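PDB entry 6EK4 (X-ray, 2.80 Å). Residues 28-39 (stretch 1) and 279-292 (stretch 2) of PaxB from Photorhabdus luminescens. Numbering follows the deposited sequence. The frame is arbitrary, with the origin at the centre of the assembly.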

# COMPACT_ATOMS: atom_id res chain seq x y z
N ASN A 28 -4.79 5.43 6.07
CA ASN A 28 -4.33 4.64 4.92
C ASN A 28 -4.08 3.17 5.27
O ASN A 28 -4.29 2.30 4.43
CB ASN A 28 -3.05 5.24 4.33
CG ASN A 28 -3.27 6.61 3.70
OD1 ASN A 28 -4.39 6.95 3.31
ND2 ASN A 28 -2.21 7.39 3.59
N ILE A 29 -3.63 2.91 6.49
CA ILE A 29 -3.42 1.54 6.95
C ILE A 29 -4.75 0.80 7.07
O ILE A 29 -4.85 -0.37 6.69
CB ILE A 29 -2.64 1.50 8.29
CG1 ILE A 29 -1.17 1.86 8.05
CG2 ILE A 29 -2.71 0.12 8.93
CD1 ILE A 29 -0.40 2.22 9.30
N TRP A 30 -5.77 1.48 7.58
CA TRP A 30 -7.12 0.91 7.67
C TRP A 30 -7.65 0.54 6.28
O TRP A 30 -8.13 -0.58 6.07
CB TRP A 30 -8.08 1.89 8.34
CG TRP A 30 -9.48 1.36 8.48
CD1 TRP A 30 -10.51 1.51 7.59
CD2 TRP A 30 -9.99 0.58 9.56
NE1 TRP A 30 -11.63 0.87 8.06
CE2 TRP A 30 -11.34 0.29 9.27
CE3 TRP A 30 -9.44 0.09 10.75
CZ2 TRP A 30 -12.15 -0.46 10.12
CZ3 TRP A 30 -10.24 -0.66 11.60
CH2 TRP A 30 -11.58 -0.92 11.28
N ARG A 31 -7.56 1.48 5.35
CA ARG A 31 -8.03 1.28 3.98
C ARG A 31 -7.30 0.12 3.30
O ARG A 31 -7.93 -0.73 2.67
CB ARG A 31 -7.86 2.56 3.17
CG ARG A 31 -8.41 2.50 1.75
CD ARG A 31 -8.34 3.85 1.06
NE ARG A 31 -7.03 4.49 1.20
CZ ARG A 31 -5.93 4.14 0.55
NH1 ARG A 31 -5.93 3.14 -0.32
NH2 ARG A 31 -4.80 4.81 0.77
N LEU A 32 -5.97 0.10 3.43
CA LEU A 32 -5.15 -0.93 2.81
C LEU A 32 -5.32 -2.30 3.45
O LEU A 32 -5.32 -3.31 2.76
CB LEU A 32 -3.67 -0.53 2.85
CG LEU A 32 -3.27 0.63 1.92
CD1 LEU A 32 -1.93 1.21 2.33
CD2 LEU A 32 -3.24 0.18 0.47
N SER A 33 -5.49 -2.34 4.77
CA SER A 33 -5.63 -3.60 5.50
C SER A 33 -6.93 -4.34 5.20
O SER A 33 -7.04 -5.53 5.49
CB SER A 33 -5.51 -3.37 7.01
OG SER A 33 -6.55 -2.53 7.47
N HIS A 34 -7.91 -3.64 4.63
CA HIS A 34 -9.22 -4.24 4.32
C HIS A 34 -9.42 -4.58 2.83
O HIS A 34 -10.20 -5.47 2.51
CB HIS A 34 -10.34 -3.33 4.81
CG HIS A 34 -10.48 -3.30 6.30
ND1 HIS A 34 -9.75 -2.45 7.11
CD2 HIS A 34 -11.25 -4.04 7.13
CE1 HIS A 34 -10.08 -2.66 8.37
NE2 HIS A 34 -10.98 -3.62 8.41
N GLN A 35 -8.72 -3.88 1.94
CA GLN A 35 -8.81 -4.15 0.50
C GLN A 35 -7.74 -5.14 0.03
O GLN A 35 -7.93 -5.84 -0.96
CB GLN A 35 -8.73 -2.85 -0.31
CG GLN A 35 -7.34 -2.23 -0.41
CD GLN A 35 -7.36 -0.86 -1.08
OE1 GLN A 35 -8.36 -0.15 -1.04
NE2 GLN A 35 -6.23 -0.48 -1.68
N GLN A 36 -6.61 -5.18 0.74
CA GLN A 36 -5.52 -6.12 0.45
C GLN A 36 -6.01 -7.57 0.43
O GLN A 36 -6.67 -8.01 1.38
CB GLN A 36 -4.38 -5.94 1.47
CG GLN A 36 -3.36 -7.07 1.56
CD GLN A 36 -3.63 -8.04 2.70
OE1 GLN A 36 -4.27 -7.69 3.70
NE2 GLN A 36 -3.12 -9.26 2.58
N LYS A 37 -5.69 -8.28 -0.64
CA LYS A 37 -6.07 -9.69 -0.80
C LYS A 37 -4.91 -10.51 -1.35
O LYS A 37 -4.96 -11.01 -2.48
CB LYS A 37 -7.31 -9.80 -1.70
CG LYS A 37 -8.59 -9.27 -1.06
CD LYS A 37 -9.73 -9.17 -2.06
CE LYS A 37 -10.96 -8.55 -1.42
NZ LYS A 37 -12.13 -8.52 -2.34
N SER A 38 -3.87 -10.65 -0.53
CA SER A 38 -2.71 -11.50 -0.86
C SER A 38 -3.02 -12.98 -0.64
O SER A 38 -2.39 -13.85 -1.24
CB SER A 38 -1.49 -11.08 -0.04
OG SER A 38 -1.73 -11.20 1.35
N GLY A 39 -3.98 -13.26 0.24
CA GLY A 39 -4.45 -14.63 0.48
C GLY A 39 -3.51 -15.48 1.32
O GLY A 39 -3.50 -16.70 1.20
N GLU A 279 -1.84 -11.66 -10.18
CA GLU A 279 -1.92 -10.20 -10.19
C GLU A 279 -2.64 -9.64 -8.96
O GLU A 279 -2.29 -8.57 -8.47
CB GLU A 279 -2.60 -9.69 -11.47
CG GLU A 279 -1.68 -9.65 -12.68
CD GLU A 279 -2.25 -8.84 -13.84
OE1 GLU A 279 -2.77 -7.73 -13.61
OE2 GLU A 279 -2.16 -9.32 -15.00
N GLN A 280 -3.64 -10.37 -8.48
CA GLN A 280 -4.34 -9.99 -7.25
C GLN A 280 -3.44 -10.18 -6.03
O GLN A 280 -3.46 -9.37 -5.10
CB GLN A 280 -5.63 -10.79 -7.08
CG GLN A 280 -6.41 -10.43 -5.82
CD GLN A 280 -7.87 -10.81 -5.89
OE1 GLN A 280 -8.22 -11.88 -6.39
NE2 GLN A 280 -8.74 -9.94 -5.38
N ARG A 281 -2.65 -11.26 -6.03
CA ARG A 281 -1.74 -11.55 -4.92
C ARG A 281 -0.53 -10.62 -4.90
O ARG A 281 -0.05 -10.26 -3.83
CB ARG A 281 -1.30 -13.02 -4.95
CG ARG A 281 -2.41 -13.98 -4.56
CD ARG A 281 -1.87 -15.37 -4.26
NE ARG A 281 -1.28 -16.00 -5.43
CZ ARG A 281 -1.97 -16.53 -6.44
NH1 ARG A 281 -3.30 -16.52 -6.45
NH2 ARG A 281 -1.32 -17.08 -7.46
N ILE A 282 -0.03 -10.24 -6.08
CA ILE A 282 1.04 -9.25 -6.17
C ILE A 282 0.54 -7.89 -5.67
O ILE A 282 1.26 -7.18 -4.97
CB ILE A 282 1.58 -9.13 -7.62
CG1 ILE A 282 2.35 -10.39 -8.01
CG2 ILE A 282 2.49 -7.91 -7.77
CD1 ILE A 282 2.49 -10.59 -9.51
N ALA A 283 -0.70 -7.55 -6.03
CA ALA A 283 -1.34 -6.33 -5.55
C ALA A 283 -1.52 -6.35 -4.03
O ALA A 283 -1.36 -5.33 -3.37
CB ALA A 283 -2.69 -6.13 -6.23
N GLY A 284 -1.85 -7.53 -3.50
CA GLY A 284 -1.98 -7.72 -2.05
C GLY A 284 -0.65 -7.56 -1.33
O GLY A 284 -0.59 -6.91 -0.28
N ILE A 285 0.40 -8.16 -1.88
CA ILE A 285 1.75 -8.05 -1.31
C ILE A 285 2.24 -6.60 -1.34
O ILE A 285 2.90 -6.15 -0.40
CB ILE A 285 2.75 -8.98 -2.03
CG1 ILE A 285 2.44 -10.45 -1.70
CG2 ILE A 285 4.19 -8.67 -1.62
CD1 ILE A 285 3.13 -11.45 -2.60
N GLU A 286 1.92 -5.87 -2.41
CA GLU A 286 2.28 -4.45 -2.51
C GLU A 286 1.55 -3.57 -1.49
O GLU A 286 2.09 -2.55 -1.06
CB GLU A 286 2.05 -3.92 -3.93
CG GLU A 286 3.29 -3.95 -4.82
CD GLU A 286 4.40 -3.03 -4.32
OE1 GLU A 286 4.10 -2.06 -3.58
OE2 GLU A 286 5.57 -3.27 -4.67
N ASP A 287 0.33 -3.95 -1.12
CA ASP A 287 -0.41 -3.24 -0.08
C ASP A 287 0.20 -3.48 1.30
O ASP A 287 0.23 -2.57 2.13
CB ASP A 287 -1.89 -3.65 -0.07
CG ASP A 287 -2.64 -3.17 -1.30
OD1 ASP A 287 -2.29 -2.11 -1.87
OD2 ASP A 287 -3.61 -3.85 -1.71
N VAL A 288 0.70 -4.69 1.55
CA VAL A 288 1.36 -5.01 2.81
C VAL A 288 2.68 -4.24 2.93
O VAL A 288 3.01 -3.74 4.01
CB VAL A 288 1.63 -6.53 2.96
CG1 VAL A 288 2.45 -6.82 4.21
CG2 VAL A 288 0.32 -7.30 3.01
N HIS A 289 3.42 -4.14 1.83
CA HIS A 289 4.62 -3.30 1.77
C HIS A 289 4.28 -1.83 2.04
O HIS A 289 5.05 -1.13 2.69
CB HIS A 289 5.31 -3.43 0.41
CG HIS A 289 6.33 -4.52 0.34
ND1 HIS A 289 7.68 -4.29 0.47
CD2 HIS A 289 6.20 -5.86 0.16
CE1 HIS A 289 8.34 -5.43 0.38
NE2 HIS A 289 7.46 -6.40 0.19
N GLN A 290 3.14 -1.39 1.52
CA GLN A 290 2.66 -0.02 1.74
C GLN A 290 2.25 0.18 3.20
O GLN A 290 2.49 1.25 3.76
CB GLN A 290 1.49 0.29 0.81
CG GLN A 290 1.01 1.74 0.85
CD GLN A 290 2.10 2.74 0.50
OE1 GLN A 290 2.21 3.80 1.12
NE2 GLN A 290 2.92 2.41 -0.50
N ILE A 291 1.64 -0.83 3.81
CA ILE A 291 1.26 -0.77 5.23
C ILE A 291 2.49 -0.57 6.12
O ILE A 291 2.42 0.16 7.11
CB ILE A 291 0.46 -2.03 5.66
CG1 ILE A 291 -0.98 -1.92 5.15
CG2 ILE A 291 0.46 -2.19 7.18
CD1 ILE A 291 -1.76 -3.22 5.24
N ASP A 292 3.60 -1.21 5.78
CA ASP A 292 4.85 -1.03 6.52
C ASP A 292 5.40 0.39 6.35
O ASP A 292 5.95 0.96 7.30
CB ASP A 292 5.90 -2.05 6.08
CG ASP A 292 7.10 -2.08 7.02
OD1 ASP A 292 6.93 -2.51 8.18
OD2 ASP A 292 8.21 -1.68 6.60

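Two segments of one PaxB chain, whose touching residues lie at least 243 positions apart in sequence, meet here. Helix 28-35 crosses helix 279-292 nearly antiparallel (157° between their directions, axes 9.4 Å apart at closest approach), and the loop that follows the first helix continues the contact; together the two stretches bury 640 Å². No hydrogen bond is assigned across the contact, so it rests largely on packing. Asn-28 does not touch the second helix, and its OD1 accepts a weak bond from Arg-31 NH2 (3.3 Å). Ile-29 opens the contact, with its CG2 4.3 Å from Ile-291 CG2 and its CG1 4.1 Å from Ile-291 O. Trp-30 points away; its carbonyl O accepts a hydrogen bond from His-34 ND1 (2.7 Å) on the same helix. Leu-32 points toward the partner and meets three residues spanning a turn: its CB lies 3.8 Å from Ile-291 CG1, its CD1 3.3 Å from Gln-290 CG, and its CD2 3.4 Å from Asp-287 OD1, so one methyl sits against a carboxylate oxygen. Ser-33 adds its backbone N, 3.9 Å from Ile-291 CD1. Ile-291, the residue most covered by the other stretch, thus touches Ile-29, Leu-32 and Ser-33. The helix ends at Gln-35, and Gln-36 is the first residue to leave helical phi/psi. Gln-36 CB packs 3.7 Å from Asp-287 CB, while its CG lies 3.3 Å from Gly-284 O and 4.0 Å from Val-288 CG2. Beyond it the loop backbone of Lys-37 and Ser-38 comes down on Gly-284, with Lys-37 N 4.0 Å and Ser-38 N 3.8 Å from Gly-284 CA. A CB on Gly-284 would fall 2.4 Å from Ser-38 N and 2.8 Å from Lys-37 C; the missing side chain permits this close approach. Lys-37 CD touches Gln-280 NE2 at 3.5 Å, and the chain then runs on to an amine farther from the helix. Ser-38 closes the contact: its O lies 3.3 Å from Arg-281 CG and its CB 3.9 Å from Ile-285 N.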